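Local coordinates for lipase (Acinetobacter baumannii, PDB 4OPM), which is a putative lipase of the alpha/beta hydrolase fold, probably hydrolysing the ester bonds of triacylglycerols, at residues A[92-97]-A[123-128]; A[155-160]-A[247-252]; A[162-167]-A[206-211]. All blocks are in the same frame, centred on the assembly; numbering follows the deposited sequence. Where two conformers were deposited one is given.

Interaction 1. Residues A[92-97]-A[123-128]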
loop_
_atom_site.group_PDB
_atom_site.type_symbol
_atom_site.label_atom_id
_atom_site.label_comp_id
_atom_site.label_asym_id
_atom_site.label_seq_id
_atom_site.Cartn_x
_atom_site.Cartn_y
_atom_site.Cartn_z
ATOM N N TYR A 92 -6.629 -13.969 6.438
ATOM C CA TYR A 92 -5.782 -12.823 6.104
ATOM C C TYR A 92 -4.653 -13.143 5.101
ATOM O O TYR A 92 -3.728 -12.335 4.951
ATOM C CB TYR A 92 -5.164 -12.242 7.385
ATOM C CG TYR A 92 -6.172 -11.581 8.294
ATOM C CD1 TYR A 92 -6.497 -10.236 8.144
ATOM C CD2 TYR A 92 -6.779 -12.292 9.326
ATOM C CE1 TYR A 92 -7.413 -9.616 8.991
ATOM C CE2 TYR A 92 -7.704 -11.689 10.175
ATOM C CZ TYR A 92 -8.019 -10.349 10.002
ATOM O OH TYR A 92 -8.923 -9.741 10.841
ATOM N N SER A 93 -4.730 -14.286 4.394
ATOM C CA SER A 93 -3.683 -14.614 3.421
ATOM C C SER A 93 -3.703 -13.647 2.243
ATOM O O SER A 93 -4.774 -13.142 1.889
ATOM C CB SER A 93 -3.846 -16.045 2.919
ATOM O OG SER A 93 -4.926 -16.141 2.003
ATOM N N VAL A 94 -2.528 -13.392 1.628
ATOM C CA VAL A 94 -2.395 -12.512 0.453
ATOM C C VAL A 94 -3.357 -13.005 -0.678
ATOM O O VAL A 94 -4.098 -12.166 -1.190
ATOM C CB VAL A 94 -0.920 -12.355 -0.011
ATOM C CG1 VAL A 94 -0.814 -11.606 -1.343
ATOM C CG2 VAL A 94 -0.108 -11.640 1.062
ATOM N N PRO A 95 -3.443 -14.326 -1.021
ATOM C CA PRO A 95 -4.427 -14.759 -2.034
ATOM C C PRO A 95 -5.867 -14.343 -1.696
ATOM O O PRO A 95 -6.586 -13.915 -2.598
ATOM C CB PRO A 95 -4.286 -16.294 -2.036
ATOM C CG PRO A 95 -2.875 -16.528 -1.606
ATOM C CD PRO A 95 -2.633 -15.479 -0.556
ATOM N N ASN A 96 -6.288 -14.450 -0.414
ATOM C CA ASN A 96 -7.654 -14.061 -0.024
ATOM C C ASN A 96 -7.822 -12.538 -0.063
ATOM O O ASN A 96 -8.873 -12.054 -0.479
ATOM C CB ASN A 96 -8.063 -14.606 1.350
ATOM C CG ASN A 96 -9.554 -14.510 1.568
ATOM O OD1 ASN A 96 -10.341 -14.838 0.678
ATOM N ND2 ASN A 96 -9.987 -13.989 2.723
ATOM N N LEU A 97 -6.787 -11.782 0.318
ATOM C CA LEU A 97 -6.864 -10.319 0.251
ATOM C C LEU A 97 -7.037 -9.867 -1.210
ATOM O O LEU A 97 -7.891 -9.029 -1.479
ATOM C CB LEU A 97 -5.627 -9.657 0.909
ATOM C CG LEU A 97 -5.452 -9.907 2.414
ATOM C CD1 LEU A 97 -4.134 -9.337 2.914
ATOM C CD2 LEU A 97 -6.617 -9.352 3.231
ATOM N N GLY A 123 1.853 -3.699 -2.693
ATOM C CA GLY A 123 2.486 -3.997 -3.978
ATOM C C GLY A 123 2.357 -5.484 -4.294
ATOM O O GLY A 123 2.083 -5.864 -5.439
ATOM N N SER A 124 2.526 -6.349 -3.270
ATOM C CA SER A 124 2.380 -7.816 -3.440
ATOM C C SER A 124 0.962 -8.158 -3.890
ATOM O O SER A 124 0.784 -8.943 -4.823
ATOM C CB SER A 124 2.688 -8.565 -2.142
ATOM O OG SER A 124 3.994 -8.248 -1.697
ATOM N N ILE A 125 -0.038 -7.539 -3.245
ATOM C CA ILE A 125 -1.455 -7.716 -3.566
ATOM C C ILE A 125 -1.717 -7.205 -4.993
ATOM O O ILE A 125 -2.381 -7.901 -5.768
ATOM C CB ILE A 125 -2.355 -7.009 -2.501
ATOM C CG1 ILE A 125 -2.205 -7.704 -1.106
ATOM C CG2 ILE A 125 -3.826 -6.988 -2.954
ATOM C CD1 ILE A 125 -2.738 -6.885 0.125
ATOM N N ALA A 126 -1.153 -6.017 -5.349
ATOM C CA ALA A 126 -1.317 -5.443 -6.689
ATOM C C ALA A 126 -0.777 -6.405 -7.771
ATOM O O ALA A 126 -1.441 -6.602 -8.788
ATOM C CB ALA A 126 -0.631 -4.081 -6.778
ATOM N N LEU A 127 0.382 -7.046 -7.509
ATOM C CA LEU A 127 1.014 -8.024 -8.407
ATOM C C LEU A 127 0.111 -9.244 -8.617
ATOM O O LEU A 127 -0.111 -9.661 -9.756
ATOM C CB LEU A 127 2.391 -8.459 -7.862
ATOM C CG LEU A 127 3.545 -7.457 -8.107
ATOM C CD1 LEU A 127 4.718 -7.710 -7.158
ATOM C CD2 LEU A 127 4.016 -7.484 -9.548
ATOM N N LEU A 128 -0.447 -9.790 -7.525
ATOM C CA LEU A 128 -1.341 -10.946 -7.616
ATOM C C LEU A 128 -2.615 -10.574 -8.388
ATOM O O LEU A 128 -3.059 -11.335 -9.247
ATOM C CB LEU A 128 -1.669 -11.481 -6.216
ATOM C CG LEU A 128 -2.140 -12.931 -6.115
ATOM C CD1 LEU A 128 -1.168 -13.900 -6.834
ATOM C CD2 LEU A 128 -2.302 -13.333 -4.663
#

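Interaction 2. Residues A[155-160]-A[247-252]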
loop_
_atom_site.group_PDB
_atom_site.type_symbol
_atom_site.label_atom_id
_atom_site.label_comp_id
_atom_site.label_asym_id
_atom_site.label_seq_id
_atom_site.Cartn_x
_atom_site.Cartn_y
_atom_site.Cartn_z
ATOM N N ILE A 155 17.054 -9.012 6.597
ATOM C CA ILE A 155 16.673 -10.045 7.556
ATOM C C ILE A 155 15.158 -10.368 7.430
ATOM O O ILE A 155 14.770 -11.520 7.627
ATOM C CB ILE A 155 17.096 -9.627 9.000
ATOM C CG1 ILE A 155 17.178 -10.823 9.955
ATOM C CG2 ILE A 155 16.250 -8.477 9.581
ATOM C CD1 ILE A 155 18.393 -11.787 9.752
ATOM N N TYR A 156 14.314 -9.369 7.070
ATOM C CA TYR A 156 12.862 -9.559 6.943
ATOM C C TYR A 156 12.498 -10.443 5.756
ATOM O O TYR A 156 11.544 -11.215 5.853
ATOM C CB TYR A 156 12.140 -8.202 6.845
ATOM C CG TYR A 156 12.585 -7.253 7.935
ATOM C CD1 TYR A 156 12.174 -7.436 9.253
ATOM C CD2 TYR A 156 13.491 -6.231 7.671
ATOM C CE1 TYR A 156 12.629 -6.606 10.276
ATOM C CE2 TYR A 156 13.947 -5.387 8.684
ATOM C CZ TYR A 156 13.508 -5.577 9.986
ATOM O OH TYR A 156 13.951 -4.783 11.015
ATOM N N LEU A 157 13.240 -10.328 4.644
ATOM C CA LEU A 157 12.978 -11.138 3.449
ATOM C C LEU A 157 13.569 -12.546 3.607
ATOM O O LEU A 157 12.950 -13.523 3.174
ATOM C CB LEU A 157 13.543 -10.464 2.173
ATOM C CG LEU A 157 12.904 -9.137 1.718
ATOM C CD1 LEU A 157 13.728 -8.505 0.597
ATOM C CD2 LEU A 157 11.451 -9.343 1.245
ATOM N N LYS A 158 14.779 -12.641 4.196
ATOM C CA LYS A 158 15.485 -13.915 4.386
ATOM C C LYS A 158 14.764 -14.798 5.408
ATOM O O LYS A 158 14.686 -16.022 5.224
ATOM C CB LYS A 158 16.945 -13.683 4.786
ATOM C CG LYS A 158 17.813 -13.176 3.635
ATOM C CD LYS A 158 19.266 -13.024 4.059
ATOM C CE LYS A 158 20.152 -12.612 2.910
ATOM N NZ LYS A 158 21.590 -12.708 3.269
ATOM N N ASP A 159 14.216 -14.182 6.460
ATOM C CA ASP A 159 13.450 -14.886 7.480
ATOM C C ASP A 159 12.291 -13.990 7.934
ATOM O O ASP A 159 12.470 -13.182 8.855
ATOM C CB ASP A 159 14.330 -15.350 8.661
ATOM C CG ASP A 159 13.586 -16.163 9.714
ATOM O OD1 ASP A 159 12.359 -16.372 9.556
ATOM O OD2 ASP A 159 14.222 -16.565 10.709
ATOM N N PRO A 160 11.094 -14.152 7.307
ATOM C CA PRO A 160 9.941 -13.303 7.659
ATOM C C PRO A 160 9.488 -13.391 9.121
ATOM O O PRO A 160 8.628 -12.592 9.489
ATOM C CB PRO A 160 8.842 -13.757 6.693
ATOM C CG PRO A 160 9.574 -14.373 5.564
ATOM C CD PRO A 160 10.766 -15.039 6.176
ATOM N N ILE A 247 13.735 -2.536 4.838
ATOM C CA ILE A 247 12.788 -3.649 4.867
ATOM C C ILE A 247 12.974 -4.528 3.634
ATOM O O ILE A 247 13.082 -5.745 3.762
ATOM C CB ILE A 247 11.317 -3.132 5.013
ATOM C CG1 ILE A 247 11.168 -2.096 6.179
ATOM C CG2 ILE A 247 10.317 -4.296 5.157
ATOM C CD1 ILE A 247 11.663 -2.552 7.572
ATOM N N ILE A 248 12.950 -3.910 2.445
ATOM C CA ILE A 248 13.118 -4.564 1.145
ATOM C C ILE A 248 14.236 -3.800 0.446
ATOM O O ILE A 248 14.031 -2.647 0.044
ATOM C CB ILE A 248 11.789 -4.624 0.334
ATOM C CG1 ILE A 248 10.598 -5.135 1.216
ATOM C CG2 ILE A 248 11.967 -5.501 -0.912
ATOM C CD1 ILE A 248 9.221 -5.046 0.587
ATOM N N ASN A 249 15.429 -4.419 0.341
ATOM C CA ASN A 249 16.624 -3.771 -0.210
ATOM C C ASN A 249 16.419 -3.340 -1.663
ATOM O O ASN A 249 15.811 -4.064 -2.457
ATOM C CB ASN A 249 17.867 -4.655 -0.074
ATOM C CG ASN A 249 17.698 -6.038 -0.637
ATOM O OD1 ASN A 249 16.862 -6.827 -0.168
ATOM N ND2 ASN A 249 18.501 -6.365 -1.633
ATOM N N VAL A 250 16.987 -2.169 -2.002
ATOM C CA VAL A 250 16.861 -1.479 -3.284
ATOM C C VAL A 250 17.212 -2.378 -4.512
ATOM O O VAL A 250 16.621 -2.172 -5.570
ATOM C CB VAL A 250 17.668 -0.144 -3.272
ATOM C CG1 VAL A 250 19.180 -0.381 -3.204
ATOM C CG2 VAL A 250 17.295 0.750 -4.457
ATOM N N GLU A 251 18.112 -3.377 -4.371
ATOM C CA GLU A 251 18.497 -4.271 -5.489
ATOM C C GLU A 251 17.296 -4.996 -6.098
ATOM O O GLU A 251 17.286 -5.316 -7.287
ATOM C CB GLU A 251 19.534 -5.319 -5.027
ATOM C CG GLU A 251 20.911 -4.720 -4.762
ATOM C CD GLU A 251 21.091 -3.946 -3.469
ATOM O OE1 GLU A 251 20.253 -4.086 -2.544
ATOM O OE2 GLU A 251 22.073 -3.175 -3.392
ATOM N N VAL A 252 16.280 -5.218 -5.273
ATOM C CA VAL A 252 15.024 -5.868 -5.627
ATOM C C VAL A 252 14.291 -5.055 -6.734
ATOM O O VAL A 252 13.635 -5.670 -7.570
ATOM C CB VAL A 252 14.207 -6.025 -4.321
ATOM C CG1 VAL A 252 12.715 -6.047 -4.562
ATOM C CG2 VAL A 252 14.690 -7.234 -3.523
#

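Interaction 3. Residues A[162-167]-A[206-211]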
loop_
_atom_site.group_PDB
_atom_site.type_symbol
_atom_site.label_atom_id
_atom_site.label_comp_id
_atom_site.label_asym_id
_atom_site.label_seq_id
_atom_site.Cartn_x
_atom_site.Cartn_y
_atom_site.Cartn_z
ATOM N N TYR A 162 11.182 -12.344 11.424
ATOM C CA TYR A 162 11.693 -11.057 11.896
ATOM C C TYR A 162 10.666 -9.921 11.693
ATOM O O TYR A 162 10.787 -8.884 12.351
ATOM C CB TYR A 162 13.027 -10.717 11.245
ATOM C CG TYR A 162 14.185 -11.411 11.918
ATOM C CD1 TYR A 162 14.593 -12.678 11.514
ATOM C CD2 TYR A 162 14.864 -10.809 12.974
ATOM C CE1 TYR A 162 15.659 -13.325 12.135
ATOM C CE2 TYR A 162 15.930 -11.449 13.605
ATOM C CZ TYR A 162 16.330 -12.703 13.175
ATOM O OH TYR A 162 17.389 -13.324 13.791
ATOM N N LEU A 163 9.621 -10.139 10.847
ATOM C CA LEU A 163 8.523 -9.176 10.690
ATOM C C LEU A 163 7.781 -8.986 12.032
ATOM O O LEU A 163 7.172 -7.941 12.246
ATOM C CB LEU A 163 7.527 -9.601 9.588
ATOM C CG LEU A 163 8.014 -9.540 8.131
ATOM C CD1 LEU A 163 6.974 -10.119 7.196
ATOM C CD2 LEU A 163 8.375 -8.107 7.702
ATOM N N LYS A 164 7.879 -9.972 12.952
ATOM C CA LYS A 164 7.258 -9.861 14.278
ATOM C C LYS A 164 7.877 -8.718 15.106
ATOM O O LYS A 164 7.191 -8.163 15.964
ATOM C CB LYS A 164 7.359 -11.184 15.050
ATOM C CG LYS A 164 6.466 -12.262 14.462
ATOM C CD LYS A 164 6.695 -13.597 15.156
ATOM C CE LYS A 164 5.848 -14.690 14.563
ATOM N NZ LYS A 164 4.439 -14.604 15.031
ATOM N N GLN A 165 9.165 -8.363 14.842
ATOM C CA GLN A 165 9.864 -7.268 15.545
ATOM C C GLN A 165 9.309 -5.898 15.151
ATOM O O GLN A 165 9.564 -4.905 15.842
ATOM C CB GLN A 165 11.373 -7.306 15.249
ATOM C CG GLN A 165 12.066 -8.604 15.702
ATOM C CD GLN A 165 13.566 -8.564 15.577
ATOM O OE1 GLN A 165 14.153 -7.739 14.869
ATOM N NE2 GLN A 165 14.223 -9.500 16.236
ATOM N N LEU A 166 8.572 -5.842 14.030
ATOM C CA LEU A 166 7.996 -4.610 13.492
ATOM C C LEU A 166 6.540 -4.393 13.945
ATOM O O LEU A 166 5.942 -3.358 13.612
ATOM C CB LEU A 166 8.086 -4.625 11.952
ATOM C CG LEU A 166 9.499 -4.744 11.348
ATOM C CD1 LEU A 166 9.438 -4.744 9.841
ATOM C CD2 LEU A 166 10.429 -3.648 11.856
ATOM N N LEU A 167 5.982 -5.355 14.702
ATOM C CA LEU A 167 4.618 -5.285 15.238
ATOM C C LEU A 167 4.503 -4.199 16.299
ATOM O O LEU A 167 5.375 -4.105 17.168
ATOM C CB LEU A 167 4.239 -6.635 15.859
ATOM C CG LEU A 167 3.441 -7.614 15.017
ATOM C CD1 LEU A 167 4.074 -7.881 13.656
ATOM C CD2 LEU A 167 3.252 -8.903 15.763
ATOM N N GLN A 206 -4.951 -8.703 14.781
ATOM C CA GLN A 206 -5.209 -8.917 13.355
ATOM C C GLN A 206 -3.893 -8.859 12.568
ATOM O O GLN A 206 -3.672 -9.711 11.709
ATOM C CB GLN A 206 -6.241 -7.925 12.813
ATOM C CG GLN A 206 -7.611 -8.073 13.464
ATOM C CD GLN A 206 -8.608 -7.113 12.883
ATOM O OE1 GLN A 206 -9.158 -7.340 11.798
ATOM N NE2 GLN A 206 -8.894 -6.040 13.612
ATOM N N THR A 207 -3.012 -7.889 12.879
ATOM C CA THR A 207 -1.706 -7.761 12.234
ATOM C C THR A 207 -0.881 -9.032 12.463
ATOM O O THR A 207 -0.224 -9.505 11.534
ATOM C CB THR A 207 -0.974 -6.515 12.754
ATOM O OG1 THR A 207 -1.870 -5.403 12.708
ATOM C CG2 THR A 207 0.267 -6.191 11.937
ATOM N N GLN A 208 -0.936 -9.595 13.691
ATOM C CA GLN A 208 -0.227 -10.827 14.023
ATOM C C GLN A 208 -0.714 -11.976 13.110
ATOM O O GLN A 208 0.113 -12.749 12.613
ATOM C CB GLN A 208 -0.417 -11.173 15.516
ATOM C CG GLN A 208 0.334 -12.437 15.993
ATOM C CD GLN A 208 1.853 -12.319 15.987
ATOM O OE1 GLN A 208 2.530 -12.564 14.978
ATOM N NE2 GLN A 208 2.427 -11.986 17.132
ATOM N N LYS A 209 -2.037 -12.051 12.853
ATOM C CA LYS A 209 -2.618 -13.085 11.982
ATOM C C LYS A 209 -2.103 -12.908 10.543
ATOM O O LYS A 209 -1.729 -13.895 9.908
ATOM C CB LYS A 209 -4.160 -13.056 12.021
ATOM C CG LYS A 209 -4.728 -13.590 13.323
ATOM C CD LYS A 209 -6.240 -13.446 13.385
ATOM C CE LYS A 209 -6.801 -14.193 14.570
ATOM N NZ LYS A 209 -8.274 -14.041 14.661
ATOM N N LEU A 210 -2.062 -11.650 10.060
ATOM C CA LEU A 210 -1.558 -11.297 8.729
ATOM C C LEU A 210 -0.100 -11.757 8.585
ATOM O O LEU A 210 0.249 -12.420 7.607
ATOM C CB LEU A 210 -1.673 -9.773 8.504
ATOM C CG LEU A 210 -3.026 -9.267 8.031
ATOM C CD1 LEU A 210 -3.305 -7.862 8.562
ATOM C CD2 LEU A 210 -3.099 -9.259 6.516
ATOM N N VAL A 211 0.740 -11.431 9.590
ATOM C CA VAL A 211 2.165 -11.790 9.621
ATOM C C VAL A 211 2.326 -13.321 9.621
ATOM O O VAL A 211 3.122 -13.839 8.845
ATOM C CB VAL A 211 2.890 -11.125 10.819
ATOM C CG1 VAL A 211 4.259 -11.755 11.080
ATOM C CG2 VAL A 211 3.029 -9.624 10.569
#

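Interaction 1. Residues A[92-97]-A[123-128]
Val94 and Ile125 meet through CG1 of each, 4.1 Å apart, and their side chains pass at a slant. The same Val94 CG1 also reaches Leu128, with its CD2 4.0 Å away. This methyl is therefore shared between two residues one turn apart on helix 121-132. It gets there because CG1 stands anti to the backbone N of Val94 (chi1 172°). Leu128 has its CG likewise anti to the backbone N (chi1 -158°), and from CG placed there the CD2 branch reaches the backbone of Pro95, 3.7 Å from the CA. The ring of Pro95 is less involved. Its CB bond points away from helix 121-132, and CB stays 4.4 Å from Leu128 CD2.

The contact joins the first turn of helix 94-107 to the middle of helix 121-132. In alpha/beta hydrolases the latter helix follows the nucleophile elbow. Here Ile125 touches the probable elbow, a GxSxG turn that contains Ser120.

Leu97 and Ile125 also meet at a slant. Ile125 CD1 lies 4.0 Å from Leu97 CD1 and almost as close to Leu97 CB. Ile125 thus uses two levels of its chain: CG1 faces Val94, and the terminal CD1 faces Leu97. No hydrogen bond crosses between the segments, and the touching side chains are apolar.

Helix 94-107 begins with its own cap. Ser93 sits at the N-cap, and Asn96 N donates to Ser93 OG at 3.2 Å. Leu97 N to Ser93 O, at 2.9 Å, is the first i to i+4 bond of the helix. Further out, Leu97 rests on Leu210 of helix 190-220, Leu128 on Leu229 of helix 223-231, and Ile125 on Leu78.

Interaction 2. Residues A[155-160]-A[247-252]
Leu157 CD1 touches Ile248, Asn249 and, most loosely, Val252. CD1 is 3.8 Å from Ile248 CG2, and these two side chains cross at about a right angle. The same methyl is 3.6 Å from Asn249 OD1 and 4.4 Å from Val252 CG2. Leu157 CG stands anti to its own carbonyl carbon (chi1 -66°), which places CG 4.0 Å from Ile247 O. Next to it, the Tyr156 ring packs on Ile247, with CE2 3.8 Å from Ile247 CD1. The methyl approaches the ring obliquely. In the conformer given, Ile155 CG2 lies over the centre of one face of this ring.

The polar groups around these contacts have other partners. Asn249 OD1 accepts from Asn153 N. Asn249 ND2 donates to Glu251 OE1 at 3.0 Å, nearly straight at 169°, and also bonds to Ser151 O. Ile247 O is bonded to Thr154 OG1, just before helix 155-158. Asp245, probably the acid of a Ser-His-Asp triad, accepts from the backbone N of both Ile247 and Ile248.

Ile248 O bonds to Trp241 NE1 of strand 237-242, and Val252 packs on the same tryptophan. The contact thus sets helix 155-158 against the loop between that strand and helix 251-259.

Interaction 3. Residues A[162-167]-A[206-211]
Lys164 NZ donates to Gln208 OE1 at 2.8 Å and also forms a salt bridge with Asp212, one turn further along helix 190-220. The ammonium group comes in above the amide plane of Gln208, 49° out of it, with a C=O...N angle of 120°. Lys164 and Gln208 cross at about a right angle. The Lys164 chain is extended as far as CE and bends only at its last torsion (chi4 -77°), which turns NZ to the oxygen.

Apolar atoms pack beside this bond. In the conformer given, one of two deposited, Leu167 puts CD2 3.5 Å from Gln208 NE2 and CD1 3.7 Å from Val211 CG2. Both contacts are less certain for that reason. The other methyl of Val211, CG1, is 4.1 Å from Lys164 CG and 4.2 Å from Leu163 CB. Val211 also rests on Leu53.

Bound polyethylene glycol molecules lie near Leu163 and Leu167. They probably come from the crystallisation liquor but may mark a pocket. Both segments belong to the mainly helical insertion between strands 137-143 and 237-242. A cap or lid placed here is typical of many alpha/beta hydrolases.

Interaction 1 comes first along the chain. Interaction 3 is nested inside the loop closed by interaction 2. The centres of interactions 1 and 2 are about 18 Å apart, and their nearest atoms about 7 Å. The centre of interaction 3 is about 16 Å from the first and about 15 Å from the second, and it touches both. Tyr92 OH probably bonds to Gln206 OE1 (2.6 Å), and Leu166 packs on Tyr156 and Ile247. Interaction 1 joins two core helices. Interaction 2 ties the insertion to the loop after strand 237-242. Interaction 3 joins two parts of the insertion. Interactions 1 and 2 touch the probable elbow or triad; interaction 3 lies near without touching.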